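Local coordinates for protein putative aminopeptidase (Leishmania major, PDB 5NTH) that probably acts as a manganese-dependent leucyl aminopeptidase of the M17 family, removing single amino acids from the N-termini of peptides, at residues E54-N59 with Q76-G81; C113-D118 with C142-S147; A150-V155 with E207-S212. All blocks are in the same frame, centred on the assembly; numbering follows the deposited sequence.

Contact 1 (E54-N59 with Q76-G81)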
ATOM      1  N   GLU A  54     -21.548  31.636 -34.093  1.00 38.60           N
ATOM      2  CA  GLU A  54     -21.682  32.700 -35.129  1.00 38.37           C
ATOM      3  C   GLU A  54     -21.855  32.083 -36.526  1.00 37.75           C
ATOM      4  O   GLU A  54     -22.810  32.389 -37.224  1.00 36.73           O
ATOM      5  CB  GLU A  54     -20.473  33.659 -35.160  1.00 37.81           C
ATOM      6  N   GLN A  55     -20.939  31.185 -36.896  1.00 39.01           N
ATOM      7  CA  GLN A  55     -20.857  30.682 -38.268  1.00 39.17           C
ATOM      8  C   GLN A  55     -22.056  29.794 -38.566  1.00 41.14           C
ATOM      9  O   GLN A  55     -22.592  29.831 -39.676  1.00 44.42           O
ATOM     10  CB  GLN A  55     -19.529  29.956 -38.530  1.00 38.58           C
ATOM     11  N   LEU A  56     -22.515  29.033 -37.571  1.00 40.04           N
ATOM     12  CA  LEU A  56     -23.694  28.195 -37.759  1.00 38.77           C
ATOM     13  C   LEU A  56     -24.964  28.978 -38.029  1.00 40.04           C
ATOM     14  O   LEU A  56     -25.811  28.501 -38.770  1.00 38.87           O
ATOM     15  CB  LEU A  56     -23.936  27.272 -36.562  1.00 36.94           C
ATOM     16  CG  LEU A  56     -22.968  26.105 -36.369  1.00 36.19           C
ATOM     17  CD1 LEU A  56     -23.515  25.220 -35.277  1.00 35.80           C
ATOM     18  CD2 LEU A  56     -22.703  25.281 -37.621  1.00 36.87           C
ATOM     19  N   ARG A  57     -25.099  30.155 -37.423  1.00 42.89           N
ATOM     20  CA  ARG A  57     -26.337  30.960 -37.536  1.00 46.47           C
ATOM     21  C   ARG A  57     -26.377  31.912 -38.735  1.00 47.42           C
ATOM     22  O   ARG A  57     -27.410  32.559 -39.002  1.00 43.66           O
ATOM     23  CB  ARG A  57     -26.580  31.732 -36.247  1.00 48.10           C
ATOM     24  CG  ARG A  57     -27.306  30.866 -35.261  1.00 50.36           C
ATOM     25  CD  ARG A  57     -27.309  31.467 -33.881  1.00 53.56           C
ATOM     26  NE  ARG A  57     -28.162  30.641 -33.034  1.00 56.96           N
ATOM     27  CZ  ARG A  57     -28.288  30.762 -31.716  1.00 59.55           C
ATOM     28  NH1 ARG A  57     -27.610  31.700 -31.033  1.00 56.04           N
ATOM     29  NH2 ARG A  57     -29.112  29.925 -31.077  1.00 60.46           N
ATOM     30  N   ASP A  58     -25.248  31.980 -39.435  1.00 48.67           N
ATOM     31  CA  ASP A  58     -25.120  32.715 -40.683  1.00 51.87           C
ATOM     32  C   ASP A  58     -26.115  32.228 -41.736  1.00 54.34           C
ATOM     33  O   ASP A  58     -26.460  31.041 -41.774  1.00 49.03           O
ATOM     34  CB  ASP A  58     -23.699  32.560 -41.228  1.00 51.74           C
ATOM     35  CG  ASP A  58     -23.309  33.665 -42.177  1.00 53.23           C
ATOM     36  OD1 ASP A  58     -24.185  34.318 -42.785  1.00 53.13           O
ATOM     37  OD2 ASP A  58     -22.093  33.879 -42.316  1.00 55.34           O
ATOM     38  N   ASN A  59     -26.544  33.167 -42.583  1.00 58.62           N
ATOM     39  CA  ASN A  59     -27.451  32.895 -43.714  1.00 61.94           C
ATOM     40  C   ASN A  59     -26.763  32.202 -44.884  1.00 59.17           C
ATOM     41  O   ASN A  59     -27.420  31.619 -45.737  1.00 59.81           O
ATOM     42  CB  ASN A  59     -28.072  34.192 -44.238  1.00 66.43           C
ATOM     43  CG  ASN A  59     -28.722  35.018 -43.138  1.00 69.27           C
ATOM     44  OD1 ASN A  59     -29.473  34.502 -42.309  1.00 67.87           O
ATOM     45  ND2 ASN A  59     -28.420  36.310 -43.120  1.00 72.92           N
ATOM     46  N   GLN A  76     -31.863  27.013 -34.370  1.00 35.15           N
ATOM     47  CA  GLN A  76     -32.392  27.938 -33.348  1.00 35.87           C
ATOM     48  C   GLN A  76     -32.112  27.440 -31.937  1.00 35.81           C
ATOM     49  O   GLN A  76     -32.088  28.252 -31.001  1.00 35.42           O
ATOM     50  CB  GLN A  76     -33.905  28.217 -33.459  1.00 37.11           C
ATOM     51  CG  GLN A  76     -34.451  28.597 -34.828  1.00 39.39           C
ATOM     52  CD  GLN A  76     -33.904  29.901 -35.434  1.00 42.38           C
ATOM     53  OE1 GLN A  76     -32.786  30.354 -35.138  1.00 41.94           O
ATOM     54  NE2 GLN A  76     -34.698  30.499 -36.339  1.00 44.13           N
ATOM     55  N   ARG A  77     -31.922  26.126 -31.781  1.00 34.85           N
ATOM     56  CA  ARG A  77     -31.891  25.508 -30.446  1.00 35.41           C
ATOM     57  C   ARG A  77     -30.523  25.177 -29.914  1.00 35.75           C
ATOM     58  O   ARG A  77     -30.341  25.079 -28.702  1.00 37.21           O
ATOM     59  CB  ARG A  77     -32.679  24.211 -30.465  1.00 35.95           C
ATOM     60  CG  ARG A  77     -34.164  24.422 -30.556  1.00 36.10           C
ATOM     61  CD  ARG A  77     -34.883  23.112 -30.390  1.00 35.97           C
ATOM     62  NE  ARG A  77     -36.305  23.344 -30.532  1.00 36.97           N
ATOM     63  CZ  ARG A  77     -37.257  22.548 -30.073  1.00 36.59           C
ATOM     64  NH1 ARG A  77     -36.956  21.415 -29.450  1.00 36.34           N
ATOM     65  NH2 ARG A  77     -38.527  22.903 -30.240  1.00 37.49           N
ATOM     66  N   VAL A  78     -29.593  24.910 -30.817  1.00 36.25           N
ATOM     67  CA  VAL A  78     -28.220  24.686 -30.448  1.00 37.53           C
ATOM     68  C   VAL A  78     -27.734  25.953 -29.726  1.00 37.75           C
ATOM     69  O   VAL A  78     -28.027  27.069 -30.156  1.00 38.29           O
ATOM     70  CB  VAL A  78     -27.344  24.327 -31.686  1.00 37.35           C
ATOM     71  CG1 VAL A  78     -27.066  25.534 -32.571  1.00 37.27           C
ATOM     72  CG2 VAL A  78     -26.048  23.690 -31.244  1.00 37.71           C
ATOM     73  N   LYS A  79     -27.077  25.751 -28.589  1.00 37.30           N
ATOM     74  CA  LYS A  79     -26.393  26.806 -27.846  1.00 37.25           C
ATOM     75  C   LYS A  79     -24.877  26.452 -27.881  1.00 37.50           C
ATOM     76  O   LYS A  79     -24.529  25.282 -28.154  1.00 38.72           O
ATOM     77  CB  LYS A  79     -26.959  26.861 -26.415  1.00 37.34           C
ATOM     78  N   ALA A  80     -23.987  27.421 -27.634  1.00 35.53           N
ATOM     79  CA  ALA A  80     -22.527  27.138 -27.523  1.00 35.34           C
ATOM     80  C   ALA A  80     -22.224  25.900 -26.690  1.00 34.92           C
ATOM     81  O   ALA A  80     -22.613  25.825 -25.516  1.00 34.39           O
ATOM     82  CB  ALA A  80     -21.764  28.331 -26.945  1.00 35.04           C
ATOM     83  N   GLY A  81     -21.558  24.926 -27.317  1.00 36.24           N
ATOM     84  CA  GLY A  81     -21.169  23.667 -26.650  1.00 38.03           C
ATOM     85  C   GLY A  81     -22.140  22.501 -26.699  1.00 38.94           C
ATOM     86  O   GLY A  81     -21.769  21.387 -26.380  1.00 40.15           O
TER
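Leu56 and Val78 make the apolar half of this contact, and Arg57 makes the polar half. In helix 53-57 the Leu56 side chain leaves the backbone in the direction of 76-81, and its methyl CD1 comes within 4.5 Å of Val78 CG1. This is a light touch between two methyl groups rather than a tight fit. Both residues are buried, and a branched aliphatic chain suits each place because it fills space next to the sheet without bringing a polar atom inside. Val78 is the first residue beyond helix 69-77 to leave helical backbone angles, with psi at 133°. Its CB points toward 54-59, just where the chain turns toward the next strand.

Arg57 follows, on the exposed side. Its CB does not aim at the other segment. The chain, however, runs extended from CG to NE (chi2 168°, chi3 174°) and carries the guanidinium across to the backbone at the end of helix 69-77. Arg57 NH2 lies 3.4 Å from Gln76 O, which sits at the edge of the guanidinium, near its plane. The same NH2 is 3.2 Å from Val78 O, but that carbonyl is approached obliquely and at a poor angle for a hydrogen bond. Whatever the bonding, a long cationic side chain near carbonyl oxygens at a helix C-terminus is probably favoured electrostatically, since the helix dipole would present its negative end there. The Gln76 amide end comes back toward the arginine, with Gln76 OE1 5.1 Å from Arg57 NE.

Val78 also packs on Val101 and Ala103 of strand 97-103. The arrangement is that of an alpha/beta domain, here the macro-like N-terminal domain of M17 aminopeptidases, with short helices and their connections laid against a mixed sheet.

Contact 2 (C113-D118 with C142-S147)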
ATOM      1  N   CYS A 113      -5.876  24.950 -29.448  1.00 29.41           N
ATOM      2  CA  CYS A 113      -6.026  25.156 -30.845  1.00 28.66           C
ATOM      3  C   CYS A 113      -7.238  26.032 -31.073  1.00 27.78           C
ATOM      4  O   CYS A 113      -8.341  25.665 -30.680  1.00 27.10           O
ATOM      5  CB  CYS A 113      -6.202  23.799 -31.504  1.00 29.03           C
ATOM      6  SG  CYS A 113      -6.928  23.911 -33.128  1.00 30.29           S
ATOM      7  N   PRO A 114      -7.051  27.179 -31.741  1.00 27.63           N
ATOM      8  CA  PRO A 114      -8.142  28.176 -31.939  1.00 27.83           C
ATOM      9  C   PRO A 114      -9.319  27.705 -32.810  1.00 27.92           C
ATOM     10  O   PRO A 114     -10.402  28.289 -32.768  1.00 27.07           O
ATOM     11  CB  PRO A 114      -7.431  29.321 -32.636  1.00 27.12           C
ATOM     12  CG  PRO A 114      -6.429  28.601 -33.462  1.00 27.31           C
ATOM     13  CD  PRO A 114      -5.902  27.483 -32.600  1.00 27.16           C
ATOM     14  N   TYR A 115      -9.086  26.659 -33.596  1.00 28.56           N
ATOM     15  CA  TYR A 115     -10.140  26.008 -34.369  1.00 28.74           C
ATOM     16  C   TYR A 115     -10.950  25.009 -33.537  1.00 29.09           C
ATOM     17  O   TYR A 115     -11.952  24.518 -34.013  1.00 30.47           O
ATOM     18  CB  TYR A 115      -9.526  25.264 -35.560  1.00 28.84           C
ATOM     19  CG  TYR A 115      -8.475  26.054 -36.307  1.00 28.81           C
ATOM     20  CD1 TYR A 115      -8.697  27.399 -36.659  1.00 28.89           C
ATOM     21  CD2 TYR A 115      -7.262  25.474 -36.652  1.00 28.80           C
ATOM     22  CE1 TYR A 115      -7.738  28.137 -37.331  1.00 29.19           C
ATOM     23  CE2 TYR A 115      -6.281  26.210 -37.317  1.00 29.91           C
ATOM     24  CZ  TYR A 115      -6.522  27.541 -37.670  1.00 29.57           C
ATOM     25  OH  TYR A 115      -5.549  28.267 -38.337  1.00 28.82           O
ATOM     26  N   ARG A 116     -10.501  24.706 -32.316  1.00 28.73           N
ATOM     27  CA  ARG A 116     -11.134  23.750 -31.405  1.00 28.18           C
ATOM     28  C   ARG A 116     -11.316  22.395 -32.001  1.00 27.16           C
ATOM     29  O   ARG A 116     -12.397  21.853 -31.984  1.00 26.85           O
ATOM     30  CB  ARG A 116     -12.450  24.278 -30.817  1.00 29.43           C
ATOM     31  CG  ARG A 116     -12.245  25.355 -29.749  1.00 30.98           C
ATOM     32  CD  ARG A 116     -11.420  24.828 -28.569  1.00 32.71           C
ATOM     33  NE  ARG A 116     -12.095  25.155 -27.327  1.00 33.76           N
ATOM     34  CZ  ARG A 116     -12.597  24.271 -26.473  1.00 34.93           C
ATOM     35  NH1 ARG A 116     -12.480  22.963 -26.674  1.00 34.41           N
ATOM     36  NH2 ARG A 116     -13.236  24.713 -25.390  1.00 36.38           N
ATOM     37  N   ALA A 117     -10.213  21.840 -32.488  1.00 27.35           N
ATOM     38  CA  ALA A 117     -10.157  20.476 -33.021  1.00 27.49           C
ATOM     39  C   ALA A 117     -10.551  19.378 -32.031  1.00 27.54           C
ATOM     40  O   ALA A 117     -10.891  18.276 -32.446  1.00 27.92           O
ATOM     41  CB  ALA A 117      -8.766  20.201 -33.557  1.00 27.22           C
ATOM     42  N   ASP A 118     -10.474  19.669 -30.746  1.00 27.81           N
ATOM     43  CA  ASP A 118     -10.925  18.730 -29.727  1.00 29.19           C
ATOM     44  C   ASP A 118     -12.431  18.514 -29.748  1.00 28.48           C
ATOM     45  O   ASP A 118     -12.909  17.392 -29.687  1.00 28.28           O
ATOM     46  CB  ASP A 118     -10.459  19.131 -28.300  1.00 30.33           C
ATOM     47  CG  ASP A 118     -10.557  20.628 -28.017  1.00 31.14           C
ATOM     48  OD1 ASP A 118     -11.300  21.356 -28.714  1.00 32.21           O
ATOM     49  OD2 ASP A 118      -9.858  21.090 -27.096  1.00 32.61           O
ATOM     50  N   CYS A 142     -17.657  24.271 -40.347  1.00 31.96           N
ATOM     51  CA  CYS A 142     -17.511  25.713 -40.488  1.00 33.87           C
ATOM     52  C   CYS A 142     -16.230  26.215 -39.810  1.00 35.39           C
ATOM     53  O   CYS A 142     -16.241  26.668 -38.653  1.00 33.88           O
ATOM     54  CB  CYS A 142     -18.737  26.400 -39.923  1.00 33.89           C
ATOM     55  SG  CYS A 142     -20.161  25.938 -40.917  1.00 35.39           S
ATOM     56  N   ALA A 143     -15.138  26.129 -40.564  1.00 37.13           N
ATOM     57  CA  ALA A 143     -13.831  26.537 -40.089  1.00 38.69           C
ATOM     58  C   ALA A 143     -13.110  27.328 -41.154  1.00 38.85           C
ATOM     59  O   ALA A 143     -13.108  26.926 -42.328  1.00 38.24           O
ATOM     60  CB  ALA A 143     -12.997  25.333 -39.687  1.00 39.27           C
ATOM     61  N   PRO A 144     -12.441  28.420 -40.728  1.00 40.23           N
ATOM     62  CA  PRO A 144     -11.785  29.334 -41.654  1.00 39.72           C
ATOM     63  C   PRO A 144     -10.544  28.728 -42.302  1.00 38.31           C
ATOM     64  O   PRO A 144      -9.980  27.739 -41.826  1.00 35.41           O
ATOM     65  CB  PRO A 144     -11.419  30.532 -40.778  1.00 38.98           C
ATOM     66  CG  PRO A 144     -11.268  29.971 -39.409  1.00 40.15           C
ATOM     67  CD  PRO A 144     -11.985  28.649 -39.340  1.00 40.31           C
ATOM     68  N   ALA A 145     -10.162  29.322 -43.420  1.00 37.48           N
ATOM     69  CA  ALA A 145      -9.010  28.864 -44.172  1.00 37.88           C
ATOM     70  C   ALA A 145      -7.780  28.941 -43.258  1.00 36.66           C
ATOM     71  O   ALA A 145      -7.626  29.912 -42.508  1.00 37.04           O
ATOM     72  CB  ALA A 145      -8.825  29.736 -45.415  1.00 37.89           C
ATOM     73  N   GLY A 146      -6.936  27.913 -43.310  1.00 34.36           N
ATOM     74  CA  GLY A 146      -5.844  27.746 -42.344  1.00 33.06           C
ATOM     75  C   GLY A 146      -6.072  26.610 -41.359  1.00 31.49           C
ATOM     76  O   GLY A 146      -5.127  26.105 -40.761  1.00 31.86           O
ATOM     77  N   SER A 147      -7.326  26.201 -41.212  1.00 30.13           N
ATOM     78  CA  SER A 147      -7.705  25.114 -40.348  1.00 28.98           C
ATOM     79  C   SER A 147      -7.722  23.702 -41.010  1.00 29.56           C
ATOM     80  O   SER A 147      -7.944  22.689 -40.338  1.00 29.35           O
ATOM     81  CB  SER A 147      -9.038  25.467 -39.700  1.00 28.85           C
ATOM     82  OG  SER A 147     -10.124  25.459 -40.616  1.00 30.22           O
TER
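Tyr115 lays its ring against the turn Pro144-Ser147, and nearly every atom of the side chain has a neighbour there. At the start, Tyr115 CB stands 4.2 Å from Ser147 CB. With chi1 at -45°, CG lies beside the backbone N and the ring is turned toward 142-147. Ser147 CB then sits over the ring face, 3.4 Å from the centroid and only 8° off the normal, a well-centred CH-pi contact. Pro114 CG covers the opposite face, so the aromatic ring is held between a serine methylene and a proline ring. On one side of the ring Tyr115 CD1 has Pro144 CD at 4.4 Å, obliquely placed. On the other side Tyr115 CE2 passes 3.5 Å from Ser147 CA. At the tip, Tyr115 OH lies 3.3 Å from Gly146 O and is hydrogen-bonded to Gln451 NE2, at the end of helix 439-452.

The turn itself is kept in shape by a doubly used acceptor. Pro144 O takes both Ser147 N, the bond that closes a type II turn, and Ser147 OG at 2.6 Å. The serine chi1 of 70° places OG between the backbone N and the carbonyl carbon, where it can reach back to Pro144 while CB faces the tyrosine. Gly146 has a positive phi, which glycine takes readily, and its backbone, without a side chain, lies close to the tyrosine hydroxyl.

A small serine methylene and a glycine thus let a flat aromatic lie close on the backbone. The turn connects strand 137-142 of the mixed sheet to helix 148-156, whose Ala150 also touches the tyrosine. Tyr115 itself comes from the type I turn 113-116, immediately ahead of helix 117-127, with Arg116 at that helix's N-cap position.

Contact 3 (A150-V155 with E207-S212)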
ATOM      1  N   ALA A 150      -5.802  20.700 -39.123  1.00 25.55           N
ATOM      2  CA  ALA A 150      -6.480  20.410 -37.868  1.00 25.13           C
ATOM      3  C   ALA A 150      -7.814  19.680 -38.074  1.00 25.96           C
ATOM      4  O   ALA A 150      -8.141  18.724 -37.365  1.00 27.36           O
ATOM      5  CB  ALA A 150      -6.695  21.692 -37.093  1.00 24.70           C
ATOM      6  N   VAL A 151      -8.578  20.120 -39.055  1.00 26.15           N
ATOM      7  CA  VAL A 151      -9.761  19.403 -39.466  1.00 25.91           C
ATOM      8  C   VAL A 151      -9.396  18.016 -39.998  1.00 25.20           C
ATOM      9  O   VAL A 151      -9.990  17.035 -39.583  1.00 26.23           O
ATOM     10  CB  VAL A 151     -10.569  20.186 -40.528  1.00 26.84           C
ATOM     11  CG1 VAL A 151     -11.812  19.406 -40.968  1.00 27.07           C
ATOM     12  CG2 VAL A 151     -11.012  21.522 -39.966  1.00 27.05           C
ATOM     13  N   ALA A 152      -8.448  17.886 -40.906  1.00 24.55           N
ATOM     14  CA  ALA A 152      -8.189  16.545 -41.413  1.00 24.89           C
ATOM     15  C   ALA A 152      -7.838  15.587 -40.254  1.00 25.71           C
ATOM     16  O   ALA A 152      -8.388  14.467 -40.166  1.00 25.43           O
ATOM     17  CB  ALA A 152      -7.104  16.554 -42.454  1.00 24.76           C
ATOM     18  N   ASN A 153      -6.946  16.058 -39.368  1.00 25.53           N
ATOM     19  CA  ASN A 153      -6.596  15.355 -38.136  1.00 25.31           C
ATOM     20  C   ASN A 153      -7.801  15.073 -37.222  1.00 24.69           C
ATOM     21  O   ASN A 153      -8.022  13.928 -36.888  1.00 24.26           O
ATOM     22  CB  ASN A 153      -5.519  16.138 -37.374  1.00 25.88           C
ATOM     23  CG  ASN A 153      -4.960  15.387 -36.140  1.00 25.98           C
ATOM     24  OD1 ASN A 153      -5.058  14.182 -36.028  1.00 27.06           O
ATOM     25  ND2 ASN A 153      -4.349  16.122 -35.227  1.00 26.10           N
ATOM     26  N   ALA A 154      -8.559  16.109 -36.850  1.00 24.39           N
ATOM     27  CA  ALA A 154      -9.708  16.019 -35.905  1.00 24.38           C
ATOM     28  C   ALA A 154     -10.777  15.026 -36.319  1.00 24.64           C
ATOM     29  O   ALA A 154     -11.451  14.396 -35.472  1.00 24.90           O
ATOM     30  CB  ALA A 154     -10.354  17.376 -35.720  1.00 24.13           C
ATOM     31  N   VAL A 155     -10.941  14.896 -37.622  1.00 24.18           N
ATOM     32  CA  VAL A 155     -11.930  14.003 -38.146  1.00 24.45           C
ATOM     33  C   VAL A 155     -11.393  12.622 -38.276  1.00 24.30           C
ATOM     34  O   VAL A 155     -12.048  11.681 -37.868  1.00 25.75           O
ATOM     35  CB  VAL A 155     -12.411  14.466 -39.522  1.00 24.76           C
ATOM     36  CG1 VAL A 155     -13.348  13.435 -40.140  1.00 25.08           C
ATOM     37  CG2 VAL A 155     -13.130  15.805 -39.393  1.00 24.34           C
ATOM     38  N   GLU A 207      -5.526  13.818 -47.409  1.00 33.84           N
ATOM     39  CA  GLU A 207      -5.689  12.365 -47.464  1.00 34.21           C
ATOM     40  C   GLU A 207      -4.459  11.616 -46.939  1.00 33.80           C
ATOM     41  O   GLU A 207      -4.574  10.596 -46.231  1.00 36.03           O
ATOM     42  CB  GLU A 207      -6.037  11.931 -48.890  1.00 35.84           C
ATOM     43  CG  GLU A 207      -7.483  12.260 -49.252  1.00 38.19           C
ATOM     44  CD  GLU A 207      -7.763  12.370 -50.753  1.00 39.50           C
ATOM     45  OE1 GLU A 207      -6.997  13.001 -51.510  1.00 40.57           O
ATOM     46  OE2 GLU A 207      -8.791  11.829 -51.186  1.00 41.92           O
ATOM     47  N   ALA A 208      -3.282  12.101 -47.287  1.00 31.83           N
ATOM     48  CA  ALA A 208      -2.069  11.490 -46.774  1.00 30.93           C
ATOM     49  C   ALA A 208      -1.982  11.611 -45.243  1.00 29.66           C
ATOM     50  O   ALA A 208      -1.590  10.642 -44.585  1.00 28.80           O
ATOM     51  CB  ALA A 208      -0.857  12.105 -47.438  1.00 31.37           C
ATOM     52  N   ILE A 209      -2.371  12.778 -44.698  1.00 28.11           N
ATOM     53  CA  ILE A 209      -2.497  12.973 -43.233  1.00 26.84           C
ATOM     54  C   ILE A 209      -3.529  12.014 -42.634  1.00 26.67           C
ATOM     55  O   ILE A 209      -3.228  11.290 -41.683  1.00 26.58           O
ATOM     56  CB  ILE A 209      -2.813  14.435 -42.873  1.00 26.14           C
ATOM     57  CG1 ILE A 209      -1.553  15.274 -43.011  1.00 26.81           C
ATOM     58  CG2 ILE A 209      -3.264  14.582 -41.447  1.00 25.97           C
ATOM     59  CD1 ILE A 209      -1.830  16.775 -43.065  1.00 27.15           C
ATOM     60  N   CYS A 210      -4.737  11.995 -43.189  1.00 26.61           N
ATOM     61  CA  CYS A 210      -5.790  11.110 -42.681  1.00 26.54           C
ATOM     62  C   CYS A 210      -5.307   9.674 -42.656  1.00 25.04           C
ATOM     63  O   CYS A 210      -5.417   9.029 -41.638  1.00 24.18           O
ATOM     64  CB  CYS A 210      -7.062  11.217 -43.513  1.00 27.56           C
ATOM     65  SG  CYS A 210      -7.920  12.777 -43.250  1.00 29.80           S
ATOM     66  N   THR A 211      -4.739   9.201 -43.767  1.00 24.07           N
ATOM     67  CA  THR A 211      -4.197   7.840 -43.849  1.00 23.44           C
ATOM     68  C   THR A 211      -3.133   7.590 -42.785  1.00 23.22           C
ATOM     69  O   THR A 211      -3.153   6.537 -42.136  1.00 23.00           O
ATOM     70  CB  THR A 211      -3.610   7.550 -45.240  1.00 23.54           C
ATOM     71  OG1 THR A 211      -4.657   7.494 -46.207  1.00 24.25           O
ATOM     72  CG2 THR A 211      -2.859   6.226 -45.296  1.00 23.73           C
ATOM     73  N   SER A 212      -2.210   8.542 -42.629  1.00 22.51           N
ATOM     74  CA  SER A 212      -1.165   8.419 -41.631  1.00 22.46           C
ATOM     75  C   SER A 212      -1.673   8.491 -40.191  1.00 22.24           C
ATOM     76  O   SER A 212      -1.175   7.766 -39.345  1.00 22.20           O
ATOM     77  CB  SER A 212      -0.033   9.454 -41.826  1.00 22.73           C
ATOM     78  OG  SER A 212       1.002   8.941 -42.662  1.00 22.82           O
TER
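Ala152 and Cys210 bring two helices together at the closest pair of CA atoms in this contact, 6.1 Å apart. Cys210 SG lies 3.9 Å from Ala152 CB and 3.5 Å from Ala152 O. Its chi1 of -72° keeps the sulfur beside its own backbone N and directs it at the alanine. Ile209, one residue earlier, points its CB at helix 148-156, and its CG2 methyl meets Ala152 CB at 4.4 Å and Asn153 N at 4.5 Å. Alanine suits the centre of this contact because its single methyl keeps the helix surface low, letting a sulfur and the gamma methyl of a beta-branched isoleucine settle on it. The short axes approach to 8.9 Å and cross at -30°, running roughly in the same direction.

A second shell surrounds these residues and probably helps to position them. Ile209 packs as well on Thr529 and Phe532 of helix 528-536. Asn153, beside Ala152, sends ND2 to Asp454 OD1 and Ser452 O, and its buried ND2 is thus satisfied outside the pair of helices. Elsewhere on helix 148-156, Val151 and Val155 rest on strand 181-185. Along helix 203-221, Thr211 OG1 bonds back to Glu207 O at 3.1 Å, and Thr211 N reaches the same oxygen from the opposite face of its plane. Ser212 OG bonds to Cys330 O in helix 323-341. In this way a helix packed on the six-stranded sheet of the N-terminal domain is joined to the helices packed round the catalytic domain.

Across the interface itself the contact is van der Waals packing, with polar side chains finding their partners elsewhere. Its stability would therefore depend on the fit of small and branched surfaces more than on directional bonds.

In the fold
The three contacts form a chain of packing from the edge of the N-terminal domain inward, with centres 33, 19 and 11 Å from the middle of the chain for contacts 1, 2 and 3. Contacts 1 and 2 meet where Leu56 CD2 lies 4.2 Å from Cys142 SG, and their centres are 16 Å apart. Contacts 2 and 3, with centres 13 Å apart, share a closer boundary: Ala117 O is 3.4 Å from Ala154 CB. Contacts 1 and 3 do not touch, with nearest atoms about 12 Å apart. All three lie away from the two manganese ions and the actinonin pocket.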